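Local atomic coordinates of trehalose-6-phosphate phosphatase (Cryptococcus neoformans, PDB entry 5DX9), a protein that belongs to the trehalose-phosphatase family of the HAD clan and, in this model, holds a magnesium ion next to a bound glycan. Residues 52-57 and 300-305; 176-181 and 211-216. All blocks are in the same frame, centred on the assembly; numbering follows the deposited sequence.

Contact 1: 52-57 and 300-305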
# COMPACT_ATOMS: atom_id res chain seq x y z
N ALA A 52 -0.32 1.74 17.41
CA ALA A 52 0.57 1.25 18.46
C ALA A 52 -0.02 0.05 19.17
O ALA A 52 0.62 -0.99 19.29
CB ALA A 52 0.87 2.36 19.45
N ALA A 53 -1.26 0.19 19.63
CA ALA A 53 -1.97 -0.89 20.31
C ALA A 53 -2.07 -2.14 19.44
O ALA A 53 -1.94 -3.26 19.93
CB ALA A 53 -3.36 -0.43 20.73
N LEU A 54 -2.29 -1.93 18.14
CA LEU A 54 -2.38 -3.03 17.19
C LEU A 54 -1.05 -3.77 17.09
O LEU A 54 -1.02 -4.99 16.94
CB LEU A 54 -2.81 -2.53 15.81
CG LEU A 54 -4.20 -1.90 15.67
CD1 LEU A 54 -4.48 -1.57 14.21
CD2 LEU A 54 -5.27 -2.82 16.23
N CYS A 55 0.04 -3.01 17.15
CA CYS A 55 1.37 -3.60 17.10
C CYS A 55 1.72 -4.31 18.41
O CYS A 55 2.44 -5.30 18.42
CB CYS A 55 2.42 -2.52 16.79
SG CYS A 55 2.30 -1.83 15.12
N LYS A 56 1.19 -3.78 19.51
CA LYS A 56 1.41 -4.35 20.84
C LYS A 56 0.92 -5.80 20.93
O LYS A 56 1.45 -6.59 21.70
CB LYS A 56 0.71 -3.49 21.90
CG LYS A 56 0.67 -4.10 23.29
CD LYS A 56 1.93 -3.77 24.09
CE LYS A 56 1.87 -4.38 25.49
NZ LYS A 56 0.72 -3.87 26.29
N ASP A 57 -0.10 -6.13 20.14
CA ASP A 57 -0.64 -7.48 20.11
C ASP A 57 0.25 -8.40 19.28
O ASP A 57 0.45 -8.17 18.09
CB ASP A 57 -2.07 -7.48 19.56
CG ASP A 57 -2.75 -8.83 19.69
OD1 ASP A 57 -2.07 -9.85 19.96
OD2 ASP A 57 -3.99 -8.89 19.50
N SER A 300 -12.84 1.92 18.12
CA SER A 300 -14.01 1.30 18.72
C SER A 300 -13.72 -0.17 18.98
O SER A 300 -14.07 -0.71 20.02
CB SER A 300 -15.24 1.45 17.83
OG SER A 300 -15.54 2.82 17.63
N LEU A 301 -13.07 -0.80 18.01
CA LEU A 301 -12.68 -2.20 18.12
C LEU A 301 -11.75 -2.42 19.30
O LEU A 301 -11.95 -3.33 20.10
CB LEU A 301 -12.01 -2.67 16.82
CG LEU A 301 -11.45 -4.09 16.80
CD1 LEU A 301 -12.49 -5.07 17.29
CD2 LEU A 301 -10.98 -4.47 15.40
N LEU A 302 -10.73 -1.57 19.41
CA LEU A 302 -9.75 -1.66 20.49
C LEU A 302 -10.39 -1.52 21.86
O LEU A 302 -10.11 -2.30 22.77
CB LEU A 302 -8.66 -0.62 20.30
CG LEU A 302 -7.66 -0.96 19.19
CD1 LEU A 302 -6.78 0.23 18.86
CD2 LEU A 302 -6.82 -2.16 19.60
N GLU A 303 -11.25 -0.52 22.02
CA GLU A 303 -11.97 -0.32 23.27
C GLU A 303 -12.76 -1.56 23.67
O GLU A 303 -12.76 -1.96 24.84
CB GLU A 303 -12.91 0.88 23.17
CG GLU A 303 -14.14 0.73 24.04
CD GLU A 303 -14.47 2.00 24.80
OE1 GLU A 303 -13.82 3.04 24.55
OE2 GLU A 303 -15.39 1.95 25.65
N GLU A 304 -13.42 -2.18 22.70
CA GLU A 304 -14.21 -3.38 22.97
C GLU A 304 -13.34 -4.53 23.43
O GLU A 304 -13.78 -5.37 24.21
CB GLU A 304 -15.00 -3.80 21.73
CG GLU A 304 -15.73 -5.12 21.91
CD GLU A 304 -16.72 -5.40 20.79
OE1 GLU A 304 -17.16 -6.56 20.68
OE2 GLU A 304 -17.05 -4.46 20.04
N ILE A 305 -12.10 -4.58 22.94
CA ILE A 305 -11.15 -5.60 23.37
C ILE A 305 -10.79 -5.43 24.84
O ILE A 305 -10.58 -6.42 25.55
CB ILE A 305 -9.86 -5.57 22.53
CG1 ILE A 305 -10.15 -5.97 21.08
CG2 ILE A 305 -8.81 -6.51 23.12
CD1 ILE A 305 -10.39 -7.45 20.90

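Contact 2: 176-181 and 211-216. With MG (magnesium ion), chain C; GLC (alpha-D-glucopyranose), chain B.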
# COMPACT_ATOMS: atom_id res chain seq x y z
N VAL A 176 -1.09 8.10 -12.17
CA VAL A 176 -1.86 9.32 -12.02
C VAL A 176 -2.49 9.36 -10.62
O VAL A 176 -3.52 8.73 -10.37
CB VAL A 176 -2.96 9.45 -13.08
CG1 VAL A 176 -3.84 10.66 -12.81
CG2 VAL A 176 -2.35 9.54 -14.47
N GLY A 177 -1.84 10.08 -9.72
CA GLY A 177 -2.27 10.13 -8.34
C GLY A 177 -3.19 11.29 -8.07
O GLY A 177 -3.67 11.94 -9.00
N LYS A 178 -3.45 11.55 -6.79
CA LYS A 178 -4.32 12.64 -6.39
C LYS A 178 -3.59 13.97 -6.51
O LYS A 178 -2.81 14.35 -5.64
CB LYS A 178 -4.84 12.44 -4.97
CG LYS A 178 -5.60 11.13 -4.79
CD LYS A 178 -6.45 11.12 -3.53
CE LYS A 178 -7.39 9.92 -3.52
NZ LYS A 178 -8.11 9.76 -2.21
N LYS A 179 -3.84 14.66 -7.62
CA LYS A 179 -3.16 15.91 -7.92
C LYS A 179 -1.65 15.71 -8.01
O LYS A 179 -0.88 16.55 -7.56
CB LYS A 179 -3.49 16.97 -6.87
CG LYS A 179 -4.97 17.36 -6.79
CD LYS A 179 -5.45 17.98 -8.10
CE LYS A 179 -6.95 18.22 -8.08
NZ LYS A 179 -7.47 18.51 -9.44
N ASN A 180 -1.24 14.58 -8.57
CA ASN A 180 0.17 14.34 -8.83
C ASN A 180 0.39 13.39 -10.00
O ASN A 180 -0.53 12.70 -10.43
CB ASN A 180 0.87 13.80 -7.56
CG ASN A 180 0.65 12.30 -7.33
OD1 ASN A 180 0.86 11.47 -8.22
ND2 ASN A 180 0.27 11.95 -6.11
N LEU A 181 1.63 13.37 -10.49
CA LEU A 181 2.10 12.30 -11.36
C LEU A 181 3.26 11.60 -10.67
O LEU A 181 4.10 12.24 -10.04
CB LEU A 181 2.55 12.84 -12.72
CG LEU A 181 1.49 13.23 -13.74
CD1 LEU A 181 2.15 13.59 -15.06
CD2 LEU A 181 0.48 12.11 -13.92
N GLY A 211 -7.00 1.23 1.62
CA GLY A 211 -6.32 2.14 0.72
C GLY A 211 -7.30 3.04 0.00
O GLY A 211 -8.46 2.68 -0.18
N ASP A 212 -6.85 4.21 -0.42
CA ASP A 212 -7.75 5.21 -0.99
C ASP A 212 -7.52 5.48 -2.48
O ASP A 212 -8.36 6.08 -3.14
CB ASP A 212 -7.62 6.52 -0.22
CG ASP A 212 -6.29 7.19 -0.45
OD1 ASP A 212 -5.25 6.49 -0.38
OD2 ASP A 212 -6.27 8.40 -0.74
N ASP A 213 -6.37 5.05 -3.00
CA ASP A 213 -5.98 5.43 -4.35
C ASP A 213 -6.06 4.26 -5.32
O ASP A 213 -6.27 3.12 -4.91
CB ASP A 213 -4.56 6.00 -4.34
CG ASP A 213 -4.34 7.03 -5.44
OD1 ASP A 213 -5.02 6.95 -6.48
OD2 ASP A 213 -3.49 7.93 -5.24
N LYS A 214 -5.88 4.55 -6.61
CA LYS A 214 -5.89 3.50 -7.63
C LYS A 214 -4.76 2.49 -7.45
O LYS A 214 -4.90 1.31 -7.79
CB LYS A 214 -5.82 4.12 -9.03
CG LYS A 214 -5.70 3.09 -10.14
CD LYS A 214 -5.66 3.73 -11.52
CE LYS A 214 -5.45 2.68 -12.61
NZ LYS A 214 -5.48 3.27 -13.98
N THR A 215 -3.63 2.97 -6.94
CA THR A 215 -2.47 2.11 -6.71
C THR A 215 -2.78 1.05 -5.65
O THR A 215 -2.13 0.01 -5.58
CB THR A 215 -1.24 2.93 -6.26
OG1 THR A 215 -1.52 3.57 -5.01
CG2 THR A 215 -0.89 3.99 -7.30
N ASP A 216 -3.78 1.33 -4.82
CA ASP A 216 -4.16 0.43 -3.74
C ASP A 216 -5.03 -0.70 -4.23
O ASP A 216 -5.24 -1.69 -3.53
CB ASP A 216 -4.86 1.21 -2.63
CG ASP A 216 -3.96 2.23 -1.99
OD1 ASP A 216 -4.39 3.40 -1.84
OD2 ASP A 216 -2.82 1.87 -1.64
MG MG C . -3.02 6.64 -0.19
C1 GLC B . -0.24 12.58 -1.63
C2 GLC B . -0.94 13.53 -2.61
C3 GLC B . -0.54 14.97 -2.36
C4 GLC B . -0.72 15.36 -0.90
C5 GLC B . -0.02 14.36 0.01
C6 GLC B . -0.34 14.60 1.49
O2 GLC B . -0.62 13.13 -3.96
O3 GLC B . -1.33 15.84 -3.18
O4 GLC B . -0.20 16.68 -0.72
O5 GLC B . -0.42 13.02 -0.29
O6 GLC B . -1.76 14.69 1.67
O HOH W 1 -2.97 6.32 -8.71
O HOH W 2 -1.96 9.93 -4.64
O HOH W 3 -2.64 5.20 -1.60
O HOH W 4 -3.67 8.32 -1.27

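Contact 1: 52-57 and 300-305
Two helices that flank the central sheet of the HAD core, 45-56 and 291-306, meet through Leu302 on one and Ala53 and Leu54 on the other. The touching is entirely apolar, and no hydrogen bond crosses between the segments. Leu302 supplies the whole of one side of the contact. Its CB points at the other helix, and the two methyls at its end divide the work. CD1 of Leu302 lies 4.0 Å from CB of Ala53, and CD2 of Leu302 is just as close to that same carbon, so the fork of the leucine sits astride the alanine methyl. CD2 of Leu302 also reaches CD2 of Leu54 at 3.8 Å, and there the two leucine side chains cross at about a right angle.

Leu54 comes to the contact less directly, since its CB does not aim at Leu302. With CG set beside the backbone N (chi1 -64°) and CD1 running on anti to CA (chi2 -175°), the other methyl, CD2, is the one turned across to Leu302. The side chain as a whole is buried against Leu23 and Phe25 of strand 21-25. This places the contact in the Rossmann-like fold: helix 45-56 is the crossover of a beta-alpha-beta unit joining the neighbouring parallel strands 21-25 and 60-65, while helix 291-306 follows the edge strand 286-288. One residue before Leu302, Leu301 faces another way and packs on Phe11, Thr12 and Tyr15 of helix 8-17. The CA atoms of Ala53 and Leu302, the nearest pair across the contact, are 7.8 Å apart. Just past the end of helix 45-56, Asp57 turns its carboxylate to Arg21 in a salt bridge and accepts a hydrogen bond from the backbone N of Lys59.

Contact 2: 176-181 and 211-216
A single carboxylate, that of Asp212, is divided between a lysine and a metal: OD2 takes a salt bridge from Lys178 NZ at 2.7 Å, while OD1 binds the magnesium ion at 2.2 Å. The lysine gets there by running out fully extended beyond CG, and its ammonium meets OD2 on the anti side, 28° out of the carboxylate plane. With a separate partner on each oxygen, the lysine and the metal together fix the rotation of the carboxylate. Asn26 and Asp28 complete the protein's share of the metal site, with waters 3 and 4 also on the ion.

Asp213 faces the turn differently. Its OD2 accepts a 2.6 Å hydrogen bond from water 2, which in turn accepts one from Lys178 N, so the backbone of the turn is tied to the loop through a water. Its OD1 is held by Lys214 N at 2.6 Å. Asp216 braces the loop from within: its OD1 takes a nearly straight bond from Asp213 N (165°) and another from water 3, linking it to the metal's first shell. Gly211, Asp212 and Asp216 fit the GDxxxD pattern of HAD motif IV.

The same turn also binds the glycan. Lys178 O accepts bonds from both O2 and O3 of alpha-D-glucopyranose, and Asn180 ND2 donates to that O2 at 2.6 Å.

Gly177 to Asn180 form a type II turn between strands 172-177 and 180-185 of the four-stranded antiparallel sheet, the cap, which is backed by helix 148-166 through Val176 and Leu181. Segment 211-216 leaves core strand 206-211 and leads into helix 217-225, with Lys190, the first residue of helix 190-200, salt-bridged to Asp216.

In the fold
The two contacts lie well apart, with centres 29 Å from each other and nearest atoms about 13 Å apart, and they do not touch. Along the chain the order is 52-57, then 176-181, 211-216 and finally 300-305, so both halves of contact 2 fall between those of contact 1. What they share is the eight-stranded sheet of the core. Strand 21-25, which Leu54 packs against, is the immediate parallel neighbour of strand 206-211, which delivers Asp212. Contact 1 thus stays within the core, joining an early helix to the C-terminal one, whereas contact 2 brings the separate antiparallel cap sheet over the core at the magnesium and glycan sites.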